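Local coordinates for protein exopolygalacturonase (Yersinia enterocolitica, PDB 2UVF) that hydrolyses pectin-derived polygalacturonate as a family 28 exo-acting glycoside hydrolase, probably releasing digalacturonic acid from chain ends in the periplasm, at residues A[82-87]-A[113-118]; A[178-183]-A[202-207]; A[233-238]-A[413-418]; A[273-278]-A[304-309]; A[564-569]-A[590-595]. All coordinates share one frame; numbering follows the deposited sequence.

Contact 1. Residues A[82-87]-A[113-118]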
# COMPACT_ATOMS: atom_id res chain seq x y z
N SER A 82 -21.26 -5.16 -5.00
CA SER A 82 -21.54 -3.80 -4.51
C SER A 82 -22.12 -3.75 -3.09
O SER A 82 -21.59 -3.04 -2.23
CB SER A 82 -22.48 -3.07 -5.47
OG SER A 82 -23.71 -3.77 -5.60
N ASP A 83 -23.21 -4.49 -2.86
CA ASP A 83 -23.89 -4.53 -1.55
C ASP A 83 -23.05 -5.25 -0.48
O ASP A 83 -23.08 -4.90 0.70
CB ASP A 83 -25.28 -5.20 -1.65
CG ASP A 83 -26.16 -4.61 -2.78
OD1 ASP A 83 -26.25 -3.36 -2.92
OD2 ASP A 83 -26.79 -5.42 -3.50
N ASN A 84 -22.31 -6.27 -0.91
CA ASN A 84 -21.37 -6.94 -0.02
C ASN A 84 -20.28 -5.99 0.46
O ASN A 84 -20.07 -5.83 1.66
CB ASN A 84 -20.74 -8.13 -0.70
CG ASN A 84 -19.87 -8.93 0.25
OD1 ASN A 84 -18.64 -8.79 0.27
ND2 ASN A 84 -20.51 -9.78 1.03
N ASN A 85 -19.62 -5.33 -0.48
CA ASN A 85 -18.70 -4.24 -0.12
C ASN A 85 -19.29 -3.15 0.80
O ASN A 85 -18.59 -2.67 1.70
CB ASN A 85 -18.04 -3.66 -1.37
CG ASN A 85 -16.85 -4.51 -1.86
OD1 ASN A 85 -15.70 -4.11 -1.68
ND2 ASN A 85 -17.13 -5.66 -2.49
N ASP A 86 -20.57 -2.78 0.64
CA ASP A 86 -21.19 -1.79 1.54
C ASP A 86 -21.13 -2.26 3.01
O ASP A 86 -20.94 -1.46 3.92
CB ASP A 86 -22.66 -1.47 1.17
CG ASP A 86 -22.81 -0.72 -0.16
OD1 ASP A 86 -21.87 -0.02 -0.58
OD2 ASP A 86 -23.89 -0.83 -0.78
N ASN A 87 -21.29 -3.56 3.21
CA ASN A 87 -21.25 -4.20 4.53
C ASN A 87 -19.81 -4.37 5.09
O ASN A 87 -19.54 -4.01 6.25
CB ASN A 87 -22.00 -5.55 4.42
CG ASN A 87 -22.16 -6.28 5.75
OD1 ASN A 87 -21.71 -5.83 6.81
ND2 ASN A 87 -22.83 -7.45 5.70
N GLN A 113 -14.48 -6.16 -7.15
CA GLN A 113 -13.76 -7.39 -7.52
C GLN A 113 -13.60 -8.29 -6.29
O GLN A 113 -12.81 -9.23 -6.29
CB GLN A 113 -12.38 -7.06 -8.08
CG GLN A 113 -12.39 -6.30 -9.40
CD GLN A 113 -11.01 -5.85 -9.82
OE1 GLN A 113 -10.73 -4.65 -9.91
NE2 GLN A 113 -10.14 -6.81 -10.08
N ASN A 114 -14.34 -8.00 -5.23
CA ASN A 114 -14.27 -8.77 -3.99
C ASN A 114 -15.65 -8.98 -3.39
O ASN A 114 -16.53 -8.14 -3.55
CB ASN A 114 -13.31 -8.12 -2.97
CG ASN A 114 -13.89 -6.87 -2.33
OD1 ASN A 114 -13.76 -5.77 -2.87
ND2 ASN A 114 -14.52 -7.03 -1.15
N PHE A 115 -15.82 -10.10 -2.69
CA PHE A 115 -17.06 -10.44 -2.00
C PHE A 115 -16.71 -11.31 -0.79
O PHE A 115 -16.09 -12.35 -0.93
CB PHE A 115 -18.00 -11.20 -2.97
CG PHE A 115 -19.34 -11.61 -2.38
CD1 PHE A 115 -20.48 -10.85 -2.61
CD2 PHE A 115 -19.47 -12.78 -1.64
CE1 PHE A 115 -21.72 -11.23 -2.08
CE2 PHE A 115 -20.70 -13.17 -1.11
CZ PHE A 115 -21.82 -12.39 -1.33
N THR A 116 -17.10 -10.85 0.40
CA THR A 116 -16.83 -11.59 1.66
C THR A 116 -17.99 -12.51 2.11
O THR A 116 -19.06 -12.03 2.51
CB THR A 116 -16.46 -10.62 2.81
OG1 THR A 116 -15.42 -9.75 2.37
CG2 THR A 116 -15.98 -11.36 4.02
N VAL A 117 -17.76 -13.82 2.07
CA VAL A 117 -18.77 -14.79 2.49
C VAL A 117 -18.66 -15.15 3.98
O VAL A 117 -17.72 -15.85 4.37
CB VAL A 117 -18.69 -16.10 1.68
CG1 VAL A 117 -19.92 -16.97 1.95
CG2 VAL A 117 -18.54 -15.83 0.17
N ILE A 118 -19.63 -14.71 4.79
CA ILE A 118 -19.64 -15.02 6.23
C ILE A 118 -20.72 -16.04 6.66
O ILE A 118 -21.46 -16.56 5.81
CB ILE A 118 -19.71 -13.73 7.13
CG1 ILE A 118 -21.12 -13.13 7.14
CG2 ILE A 118 -18.65 -12.69 6.70
CD1 ILE A 118 -21.47 -12.36 8.40
O HOH W 1 -16.29 -7.31 0.80

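Contact 2. Residues A[178-183]-A[202-207]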
# COMPACT_ATOMS: atom_id res chain seq x y z
N GLN A 178 4.42 -13.31 26.21
CA GLN A 178 4.10 -14.56 26.90
C GLN A 178 2.97 -15.28 26.15
O GLN A 178 3.08 -16.49 25.88
CB GLN A 178 3.68 -14.26 28.34
CG GLN A 178 4.42 -15.03 29.42
CD GLN A 178 4.94 -14.10 30.51
OE1 GLN A 178 6.12 -13.73 30.51
NE2 GLN A 178 4.06 -13.70 31.44
N ALA A 179 1.92 -14.53 25.80
CA ALA A 179 0.76 -15.07 25.07
C ALA A 179 1.10 -15.60 23.68
O ALA A 179 0.64 -16.67 23.30
CB ALA A 179 -0.38 -14.04 25.00
N ILE A 180 1.92 -14.85 22.93
CA ILE A 180 2.40 -15.31 21.61
C ILE A 180 3.32 -16.52 21.75
O ILE A 180 3.26 -17.45 20.94
CB ILE A 180 3.13 -14.20 20.80
CG1 ILE A 180 2.19 -13.01 20.52
CG2 ILE A 180 3.67 -14.75 19.48
CD1 ILE A 180 2.92 -11.70 20.26
N ASP A 181 4.17 -16.51 22.78
CA ASP A 181 5.09 -17.62 23.04
C ASP A 181 4.32 -18.92 23.32
O ASP A 181 4.63 -19.96 22.74
CB ASP A 181 6.04 -17.30 24.20
CG ASP A 181 7.15 -16.34 23.81
OD1 ASP A 181 7.54 -16.31 22.62
OD2 ASP A 181 7.65 -15.61 24.71
N SER A 182 3.31 -18.83 24.18
CA SER A 182 2.48 -19.98 24.56
C SER A 182 1.46 -20.33 23.48
O SER A 182 0.30 -20.61 23.78
CB SER A 182 1.75 -19.70 25.87
OG SER A 182 0.51 -19.04 25.65
N CYS A 183 1.91 -20.34 22.22
CA CYS A 183 1.00 -20.45 21.08
C CYS A 183 1.26 -21.73 20.28
O CYS A 183 2.35 -21.91 19.73
CB CYS A 183 1.14 -19.22 20.18
SG CYS A 183 -0.40 -18.32 19.82
N TRP A 202 7.31 -9.92 18.95
CA TRP A 202 7.95 -10.74 17.94
C TRP A 202 7.03 -11.91 17.63
O TRP A 202 6.74 -12.74 18.49
CB TRP A 202 9.33 -11.23 18.41
CG TRP A 202 10.20 -10.10 18.89
CD1 TRP A 202 10.20 -9.54 20.15
CD2 TRP A 202 11.18 -9.39 18.14
NE1 TRP A 202 11.12 -8.52 20.21
CE2 TRP A 202 11.73 -8.40 18.99
CE3 TRP A 202 11.64 -9.49 16.82
CZ2 TRP A 202 12.74 -7.51 18.57
CZ3 TRP A 202 12.65 -8.60 16.40
CH2 TRP A 202 13.18 -7.63 17.28
N LEU A 203 6.54 -11.94 16.39
CA LEU A 203 5.57 -12.94 15.98
C LEU A 203 6.31 -14.20 15.55
O LEU A 203 7.54 -14.20 15.42
CB LEU A 203 4.69 -12.42 14.84
CG LEU A 203 3.81 -11.18 15.05
CD1 LEU A 203 3.04 -10.87 13.80
CD2 LEU A 203 2.85 -11.34 16.21
N LYS A 204 5.55 -15.26 15.34
CA LYS A 204 6.10 -16.51 14.85
C LYS A 204 5.12 -17.12 13.87
O LYS A 204 3.95 -16.70 13.80
CB LYS A 204 6.37 -17.47 16.01
CG LYS A 204 5.15 -17.81 16.87
CD LYS A 204 5.13 -19.29 17.17
CE LYS A 204 4.17 -19.64 18.27
NZ LYS A 204 4.83 -19.52 19.60
N SER A 205 5.62 -18.10 13.12
CA SER A 205 4.85 -18.82 12.12
C SER A 205 3.55 -19.44 12.65
O SER A 205 3.41 -19.69 13.85
CB SER A 205 5.73 -19.89 11.47
OG SER A 205 6.88 -19.28 10.89
N ASP A 206 2.61 -19.66 11.73
CA ASP A 206 1.32 -20.33 12.01
C ASP A 206 0.56 -19.76 13.21
O ASP A 206 0.27 -20.47 14.18
CB ASP A 206 1.53 -21.85 12.13
CG ASP A 206 2.10 -22.45 10.87
OD1 ASP A 206 1.44 -22.37 9.81
OD2 ASP A 206 3.21 -23.01 10.92
N MET A 207 0.25 -18.46 13.13
CA MET A 207 -0.56 -17.79 14.14
C MET A 207 -1.41 -16.64 13.56
O MET A 207 -1.20 -16.21 12.42
CB MET A 207 0.30 -17.29 15.32
CG MET A 207 1.26 -16.16 14.97
SD MET A 207 1.88 -15.27 16.40
CE MET A 207 0.44 -14.28 16.86

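Contact 3. Residues A[233-238]-A[413-418]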
# COMPACT_ATOMS: atom_id res chain seq x y z
N TYR A 233 18.67 -3.73 3.85
CA TYR A 233 19.29 -4.54 2.80
C TYR A 233 20.53 -5.24 3.35
O TYR A 233 21.03 -4.86 4.41
CB TYR A 233 19.59 -3.69 1.56
CG TYR A 233 18.35 -2.99 1.01
CD1 TYR A 233 17.20 -3.71 0.70
CD2 TYR A 233 18.34 -1.62 0.83
CE1 TYR A 233 16.07 -3.08 0.21
CE2 TYR A 233 17.22 -0.97 0.36
CZ TYR A 233 16.08 -1.71 0.05
OH TYR A 233 14.95 -1.05 -0.42
N PRO A 234 21.01 -6.31 2.67
CA PRO A 234 22.24 -6.97 3.13
C PRO A 234 23.42 -5.99 3.25
O PRO A 234 24.28 -6.16 4.11
CB PRO A 234 22.51 -8.05 2.07
CG PRO A 234 21.63 -7.70 0.88
CD PRO A 234 20.44 -6.99 1.48
N TYR A 235 23.41 -4.96 2.40
CA TYR A 235 24.46 -3.95 2.29
C TYR A 235 24.14 -2.66 3.05
O TYR A 235 24.79 -1.63 2.82
CB TYR A 235 24.70 -3.61 0.81
CG TYR A 235 23.42 -3.50 -0.01
CD1 TYR A 235 22.79 -2.25 -0.22
CD2 TYR A 235 22.85 -4.64 -0.60
CE1 TYR A 235 21.61 -2.15 -0.98
CE2 TYR A 235 21.67 -4.55 -1.37
CZ TYR A 235 21.06 -3.31 -1.56
OH TYR A 235 19.91 -3.24 -2.30
N SER A 236 23.11 -2.72 3.90
CA SER A 236 22.72 -1.56 4.71
C SER A 236 23.55 -1.55 5.98
O SER A 236 23.54 -2.52 6.73
CB SER A 236 21.21 -1.56 5.01
OG SER A 236 20.46 -1.16 3.87
N THR A 237 24.25 -0.45 6.22
CA THR A 237 25.27 -0.43 7.28
C THR A 237 24.78 -0.00 8.66
O THR A 237 25.41 -0.33 9.67
CB THR A 237 26.58 0.31 6.83
OG1 THR A 237 26.28 1.60 6.31
CG2 THR A 237 27.28 -0.50 5.73
N ILE A 238 23.64 0.66 8.72
CA ILE A 238 23.06 1.12 9.98
C ILE A 238 21.87 0.23 10.40
O ILE A 238 20.90 0.05 9.65
CB ILE A 238 22.70 2.65 9.91
CG1 ILE A 238 23.94 3.46 9.52
CG2 ILE A 238 22.06 3.14 11.22
CD1 ILE A 238 23.66 4.87 9.02
N GLU A 413 24.42 -1.55 -7.09
CA GLU A 413 24.97 -2.75 -7.73
C GLU A 413 24.69 -4.04 -6.97
O GLU A 413 24.47 -5.08 -7.59
CB GLU A 413 26.48 -2.59 -7.97
CG GLU A 413 27.02 -3.41 -9.15
CD GLU A 413 26.42 -3.03 -10.52
OE1 GLU A 413 25.89 -1.91 -10.67
OE2 GLU A 413 26.50 -3.85 -11.46
N LYS A 414 24.71 -3.97 -5.64
CA LYS A 414 24.49 -5.16 -4.79
C LYS A 414 23.04 -5.63 -4.76
O LYS A 414 22.74 -6.65 -4.12
CB LYS A 414 24.95 -4.88 -3.36
CG LYS A 414 26.39 -4.44 -3.19
CD LYS A 414 27.30 -5.60 -2.81
CE LYS A 414 28.61 -5.09 -2.24
NZ LYS A 414 29.39 -6.20 -1.63
N ALA A 415 22.15 -4.90 -5.42
CA ALA A 415 20.69 -5.10 -5.32
C ALA A 415 20.20 -6.51 -5.63
O ALA A 415 19.37 -7.06 -4.89
CB ALA A 415 19.94 -4.06 -6.16
N GLN A 416 20.71 -7.09 -6.71
CA GLN A 416 20.30 -8.44 -7.16
C GLN A 416 20.66 -9.62 -6.22
O GLN A 416 20.29 -10.77 -6.49
CB GLN A 416 20.73 -8.71 -8.63
CG GLN A 416 22.23 -8.61 -8.91
CD GLN A 416 22.74 -7.18 -9.07
OE1 GLN A 416 22.22 -6.24 -8.45
NE2 GLN A 416 23.76 -7.00 -9.91
N GLU A 417 21.37 -9.34 -5.12
CA GLU A 417 21.49 -10.29 -3.99
C GLU A 417 20.10 -10.71 -3.46
O GLU A 417 19.97 -11.59 -2.60
CB GLU A 417 22.32 -9.69 -2.84
CG GLU A 417 23.83 -9.58 -3.12
CD GLU A 417 24.61 -8.79 -2.05
OE1 GLU A 417 25.70 -8.28 -2.37
OE2 GLU A 417 24.13 -8.69 -0.89
N GLN A 418 19.07 -10.06 -4.01
CA GLN A 418 17.68 -10.17 -3.55
C GLN A 418 16.73 -10.27 -4.75
O GLN A 418 17.04 -9.81 -5.85
CB GLN A 418 17.30 -8.95 -2.68
CG GLN A 418 18.50 -8.07 -2.21
CD GLN A 418 18.08 -6.67 -1.77
OE1 GLN A 418 17.36 -6.53 -0.77
NE2 GLN A 418 18.55 -5.65 -2.48

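Contact 4. Residues A[273-278]-A[304-309]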
# COMPACT_ATOMS: atom_id res chain seq x y z
N GLY A 273 4.17 7.74 18.01
CA GLY A 273 5.34 8.35 17.43
C GLY A 273 5.40 9.85 17.54
O GLY A 273 6.48 10.43 17.70
N TRP A 274 4.21 10.46 17.45
CA TRP A 274 4.08 11.89 17.21
C TRP A 274 2.97 12.54 17.99
O TRP A 274 1.93 11.91 18.24
CB TRP A 274 3.75 12.13 15.74
CG TRP A 274 4.75 11.60 14.84
CD1 TRP A 274 4.68 10.45 14.11
CD2 TRP A 274 6.00 12.19 14.55
NE1 TRP A 274 5.82 10.28 13.38
CE2 TRP A 274 6.65 11.34 13.64
CE3 TRP A 274 6.65 13.36 14.98
CZ2 TRP A 274 7.91 11.63 13.14
CZ3 TRP A 274 7.90 13.64 14.49
CH2 TRP A 274 8.52 12.78 13.57
N LEU A 275 3.16 13.81 18.29
CA LEU A 275 2.10 14.63 18.83
C LEU A 275 1.09 14.93 17.73
O LEU A 275 1.39 14.84 16.54
CB LEU A 275 2.69 15.92 19.42
CG LEU A 275 3.38 15.81 20.80
CD1 LEU A 275 3.93 17.14 21.17
CD2 LEU A 275 2.45 15.32 21.91
N ARG A 276 -0.13 15.30 18.13
CA ARG A 276 -1.15 15.73 17.19
C ARG A 276 -0.78 17.08 16.57
O ARG A 276 0.04 17.83 17.12
CB ARG A 276 -2.51 15.78 17.90
CG ARG A 276 -3.04 14.42 18.31
CD ARG A 276 -3.40 13.59 17.11
NE ARG A 276 -4.12 12.39 17.52
CZ ARG A 276 -5.45 12.27 17.56
NH1 ARG A 276 -6.22 13.27 17.19
NH2 ARG A 276 -5.99 11.13 17.97
N ALA A 277 -1.37 17.40 15.42
CA ALA A 277 -1.10 18.66 14.73
C ALA A 277 -1.83 19.83 15.40
O ALA A 277 -2.69 19.61 16.25
CB ALA A 277 -1.50 18.55 13.28
N LYS A 278 -1.50 21.07 15.03
CA LYS A 278 -2.18 22.26 15.57
C LYS A 278 -3.69 21.99 15.62
O LYS A 278 -4.32 22.04 16.69
CB LYS A 278 -1.87 23.50 14.72
CG LYS A 278 -1.56 24.74 15.52
CD LYS A 278 -1.98 26.04 14.80
CE LYS A 278 -1.93 27.24 15.76
NZ LYS A 278 -2.71 28.45 15.29
N ASP A 304 8.28 17.83 18.22
CA ASP A 304 7.08 17.18 17.65
C ASP A 304 6.86 15.72 18.04
O ASP A 304 5.73 15.25 18.04
CB ASP A 304 7.09 17.27 16.12
CG ASP A 304 7.19 18.68 15.63
OD1 ASP A 304 6.65 19.59 16.27
OD2 ASP A 304 7.80 18.89 14.57
N GLY A 305 7.93 15.01 18.37
CA GLY A 305 7.84 13.57 18.54
C GLY A 305 7.38 13.16 19.91
O GLY A 305 7.33 13.97 20.83
N ILE A 306 7.04 11.89 20.04
CA ILE A 306 6.84 11.26 21.33
C ILE A 306 7.84 10.09 21.34
O ILE A 306 8.97 10.28 21.78
CB ILE A 306 5.39 10.80 21.56
CG1 ILE A 306 4.40 11.97 21.40
CG2 ILE A 306 5.24 10.14 22.92
CD1 ILE A 306 2.92 11.57 21.69
N LEU A 307 7.46 8.92 20.82
CA LEU A 307 8.44 7.87 20.56
C LEU A 307 9.57 8.32 19.64
O LEU A 307 10.72 7.98 19.87
CB LEU A 307 7.78 6.61 20.02
CG LEU A 307 8.78 5.49 19.73
CD1 LEU A 307 9.50 5.02 21.01
CD2 LEU A 307 8.09 4.35 19.03
N ALA A 308 9.25 9.10 18.62
CA ALA A 308 10.23 9.58 17.65
C ALA A 308 11.21 10.60 18.23
O ALA A 308 12.38 10.63 17.83
CB ALA A 308 9.53 10.16 16.44
N LYS A 309 10.72 11.46 19.14
CA LYS A 309 11.55 12.40 19.91
C LYS A 309 12.62 11.63 20.69
O LYS A 309 13.82 11.90 20.53
CB LYS A 309 10.70 13.21 20.88
CG LYS A 309 11.47 14.15 21.79
CD LYS A 309 10.52 14.83 22.76
CE LYS A 309 11.19 15.90 23.59
NZ LYS A 309 10.17 16.88 24.15

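Contact 5. Residues A[564-569]-A[590-595]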
# COMPACT_ATOMS: atom_id res chain seq x y z
N VAL A 564 -6.46 20.67 -15.07
CA VAL A 564 -5.08 20.32 -14.76
C VAL A 564 -4.13 21.23 -15.57
O VAL A 564 -4.52 21.84 -16.58
CB VAL A 564 -4.78 18.80 -15.03
CG1 VAL A 564 -5.78 17.89 -14.34
CG2 VAL A 564 -4.71 18.49 -16.55
N THR A 565 -2.88 21.31 -15.12
CA THR A 565 -1.83 22.02 -15.85
C THR A 565 -1.39 21.19 -17.07
O THR A 565 -1.63 19.95 -17.13
CB THR A 565 -0.61 22.27 -14.97
OG1 THR A 565 -0.02 21.02 -14.62
CG2 THR A 565 -0.98 23.01 -13.74
N PRO A 566 -0.75 21.87 -18.06
CA PRO A 566 -0.16 21.17 -19.20
C PRO A 566 0.91 20.13 -18.82
O PRO A 566 1.49 20.22 -17.74
CB PRO A 566 0.45 22.31 -20.02
CG PRO A 566 -0.35 23.53 -19.65
CD PRO A 566 -0.62 23.33 -18.18
N THR A 567 1.17 19.18 -19.72
CA THR A 567 2.16 18.12 -19.53
C THR A 567 3.59 18.64 -19.73
O THR A 567 3.80 19.68 -20.34
CB THR A 567 1.96 16.98 -20.55
OG1 THR A 567 2.19 17.47 -21.88
CG2 THR A 567 0.55 16.35 -20.44
N ALA A 568 4.57 17.88 -19.22
CA ALA A 568 6.00 18.09 -19.49
C ALA A 568 6.64 16.72 -19.62
O ALA A 568 6.80 15.99 -18.65
CB ALA A 568 6.69 18.91 -18.38
N ILE A 569 6.97 16.37 -20.85
CA ILE A 569 7.41 15.03 -21.18
C ILE A 569 8.77 15.13 -21.88
O ILE A 569 8.86 15.58 -23.03
CB ILE A 569 6.32 14.29 -22.01
CG1 ILE A 569 5.03 14.14 -21.17
CG2 ILE A 569 6.84 12.93 -22.55
CD1 ILE A 569 3.75 13.95 -21.95
N PRO A 590 -2.03 21.54 -24.16
CA PRO A 590 -1.75 20.43 -23.25
C PRO A 590 -0.38 19.78 -23.45
O PRO A 590 0.30 19.47 -22.48
CB PRO A 590 -2.88 19.46 -23.55
CG PRO A 590 -3.30 19.74 -24.93
CD PRO A 590 -3.09 21.21 -25.13
N TRP A 591 0.04 19.62 -24.71
CA TRP A 591 1.21 18.81 -25.07
C TRP A 591 2.54 19.55 -25.22
O TRP A 591 2.66 20.47 -26.03
CB TRP A 591 0.90 18.03 -26.34
CG TRP A 591 -0.19 17.02 -26.13
CD1 TRP A 591 -1.44 17.02 -26.70
CD2 TRP A 591 -0.14 15.86 -25.29
NE1 TRP A 591 -2.16 15.93 -26.27
CE2 TRP A 591 -1.38 15.20 -25.40
CE3 TRP A 591 0.85 15.30 -24.46
CZ2 TRP A 591 -1.67 14.02 -24.72
CZ3 TRP A 591 0.56 14.13 -23.77
CH2 TRP A 591 -0.69 13.50 -23.91
N HIS A 592 3.53 19.13 -24.43
CA HIS A 592 4.88 19.72 -24.43
C HIS A 592 5.96 18.64 -24.49
O HIS A 592 6.20 17.94 -23.50
CB HIS A 592 5.09 20.61 -23.20
CG HIS A 592 4.26 21.85 -23.21
ND1 HIS A 592 2.95 21.87 -22.78
CD2 HIS A 592 4.55 23.12 -23.58
CE1 HIS A 592 2.46 23.09 -22.90
NE2 HIS A 592 3.42 23.87 -23.38
N PHE A 593 6.61 18.52 -25.64
CA PHE A 593 7.58 17.45 -25.91
C PHE A 593 8.98 17.93 -26.30
O PHE A 593 9.15 18.60 -27.33
CB PHE A 593 7.08 16.55 -27.03
CG PHE A 593 5.93 15.70 -26.66
CD1 PHE A 593 4.67 15.96 -27.18
CD2 PHE A 593 6.10 14.61 -25.81
CE1 PHE A 593 3.58 15.15 -26.86
CE2 PHE A 593 5.03 13.81 -25.47
CZ PHE A 593 3.76 14.08 -26.00
N SER A 594 9.99 17.55 -25.51
CA SER A 594 11.38 17.68 -25.96
C SER A 594 12.15 16.38 -25.77
O SER A 594 11.89 15.64 -24.82
CB SER A 594 12.11 18.86 -25.28
OG SER A 594 12.40 18.64 -23.91
N GLU A 595 13.07 16.12 -26.70
CA GLU A 595 14.01 15.00 -26.62
C GLU A 595 13.35 13.63 -26.74
O GLU A 595 13.73 12.67 -26.07
CB GLU A 595 14.90 15.10 -25.37
CG GLU A 595 15.89 16.29 -25.38
CD GLU A 595 17.11 16.05 -26.28
OE1 GLU A 595 17.74 14.97 -26.16
OE2 GLU A 595 17.45 16.94 -27.10

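Contact 1. Residues A[82-87]-A[113-118]
The phenyl ring of F115 carries the carboxamide of N84 on one face, the two planes 22° apart, with N84 ND2 stacked 3.6 Å above the centre of the F115 ring; in the plane of that ring, at its edge, lies V117 CG2. N84 reaches this place with CG anti to its backbone N (chi1 -174°), and its amide then bonds both the N-H and the C=O of T116. N84 OD1 takes the T116 N-H at 2.6 Å, the donor standing above the carbonyl plane, while N84 ND2 gives a hydrogen to T116 O at 3.1 Å. A water donates to N84 OD1 and is hydrogen-bonded to T116 OG1. The next residue, N85, has its ND2 held mainly by A81 O within its own helix and makes a weak bond to N114 O. Helix 81-88 thus lies at 65° across strand 114-117, an edge strand that pairs with strand 53-58 in the three-stranded sheet of the fibronectin type III domain.

Contact 2. Residues A[178-183]-A[202-207]
I180 is the tight part of this contact. Its CG2, anti to the backbone N, presses to 3.6 Å against M207 SD and also faces the carbonyl oxygen of W202, while its CD1 meets L203 CD2 more loosely at 4.1 Å. M207 brings its sulfur there through a crowded first torsion (chi1 68°) and a bend at chi3. Helix 173-181 in this way closes the N-terminal end of the right-handed parallel beta-helix, a cap common in pectin-degrading enzymes of this fold, with the segment 202-207 supplying the turn between strands 194-202 and 207-211. Toward the outside the packing gives way to the long, partly exposed chain of K204, bent at chi2 and chi4. Its ammonium reaches the end of the helix, where K204 NZ bonds to I180 O, at a length that is less sure, and weakly to D181 O; a positive group there probably suits the helix dipole. K204 CE lies 3.6 Å from C183 CB, beside the C183-C187 disulfide, and D181 OD1 stays 5.2 Å from K204 NZ.

Contact 3. Residues A[233-238]-A[413-418]
Y235 buries the most surface here, followed by Q418 and P234. Y235 starts from a crowded first torsion (chi1 41°), at the third position of a type I turn from Y233 to S236, and its ring slides past K414 in the opposite direction, so that Y235 CD2 comes within 3.5 Å of K414 CB. Its hydroxyl, close to A415 CA, accepts a bond from the backbone N-H of T411 and a weak one from Q418: Q418 NE2 lies 2.8 Å from Y235 OH, but the N-H points at only 117°. The Q418 amide stands almost upright to the Y235 ring (88°), with NE2 at the ring edge. Within its own segment Q418 NE2 gives a hydrogen to a lone pair of A415 O at 2.9 Å. The other end of that amide, Q418 OE1, comes to 3.2 Å from Y233 CD1. P234 closes the outer side, with P234 CG 3.2 Å from E417 OE2. The side chain of Y233, which opens the turn, lies about 4 Å from bound galacturonate and its hydroxyl bonds to H443, a residue of the ligand pocket. Y235 OH lies over one face of the Y233 ring, 3.6 Å above its plane, consistent with a part in holding Y233 beside the sugar. Van der Waals contact dominates, the one bond across being weak because Q418 NE2 directs its hydrogens better at A415 O.

Contact 4. Residues A[273-278]-A[304-309]
Three backbone hydrogen bonds carry the polar part. G273 O takes two of them: I306 N at 2.8 Å, nearly straight but well above the carbonyl plane, and A308 N at 3.2 Å, in that plane on a lone pair. I306 holds the N-cap position of helix 307-317, so the carbonyl of G273 engages A308 N in the helix's first turn. The third runs the other way, L275 N to D304 O at 3.0 Å, almost along the C=O axis, and with the first it makes W274 and G305 a single beta bridge. The segments belong to a long excursion from the parallel beta-helix of the family 28 domain: the chain leaves after strand 268-270, and helix 307-317 lies within the insertion before strand 334-339. Aromatic packing comes from W274, whose CG is anti to the carbonyl carbon. A308 CB sits over the face of its six-membered ring in a CH-pi contact, 4.0 Å from the ring centroid. D304 O lies at the indole's edge. Apolar contact is made by L275 and I306, which cross at about a right angle with L275 CD2 3.8 Å from I306 CD1. The D304 carboxylate itself turns to S296 OG.

Contact 5. Residues A[564-569]-A[590-595]
I569 and F593 lie side by side and point the same way, as expected of facing residues on parallel strands; they form the parallel bridge that adds strand 593-594 to strand 568-573 at the C-terminal end of the beta-helix. I569 CG2, anti to its backbone N, touches F593 CE2 at 3.5 Å. The W591 indole also runs alongside I569 in the same direction, and receives I569 CD1 in plane at its edge, 3.7 Å from W591 CZ3. Beyond these, F582 meets W591 edge-to-face and F577 meets it obliquely. On the other side of the strand H592 turns outward: its ring reaches P566, with P566 CB 3.6 Å from H592 CE1. The backbone holds the ladder together, I569 N bonding to H592 O at 3.2 Å almost along the C=O axis, and S594 N more weakly to I569 O. T567 places OG1 in the crowded position between its backbone N and carbonyl carbon (chi1 64°), obliquely across from W591. From there the hydroxyl accepts a weak bond from H592 N and donates to a lone pair of P590 O at 2.8 Å, an oxygen that T567 N also grips at 2.9 Å.

How the contacts relate
Along the chain contact 1 comes first, in the fibronectin type III domain, and the others follow in the catalytic beta-helix domain and its loops and insertions. Contact 2 lies at its N-terminal end and contact 5 at its C-terminal end, their centres 54 Å apart on opposite sides of the chain's centre, so the pair lies toward its two ends. Contact 4 falls between the two halves of contact 3 in sequence; their centres are 31 Å apart, and both involve segments outside the regular coils, contact 3 beside the bound sugar. The centres of contacts 1 and 3 lie about 41 Å apart, across the chain's centre. No two contacts touch, each tying its own part of the fold.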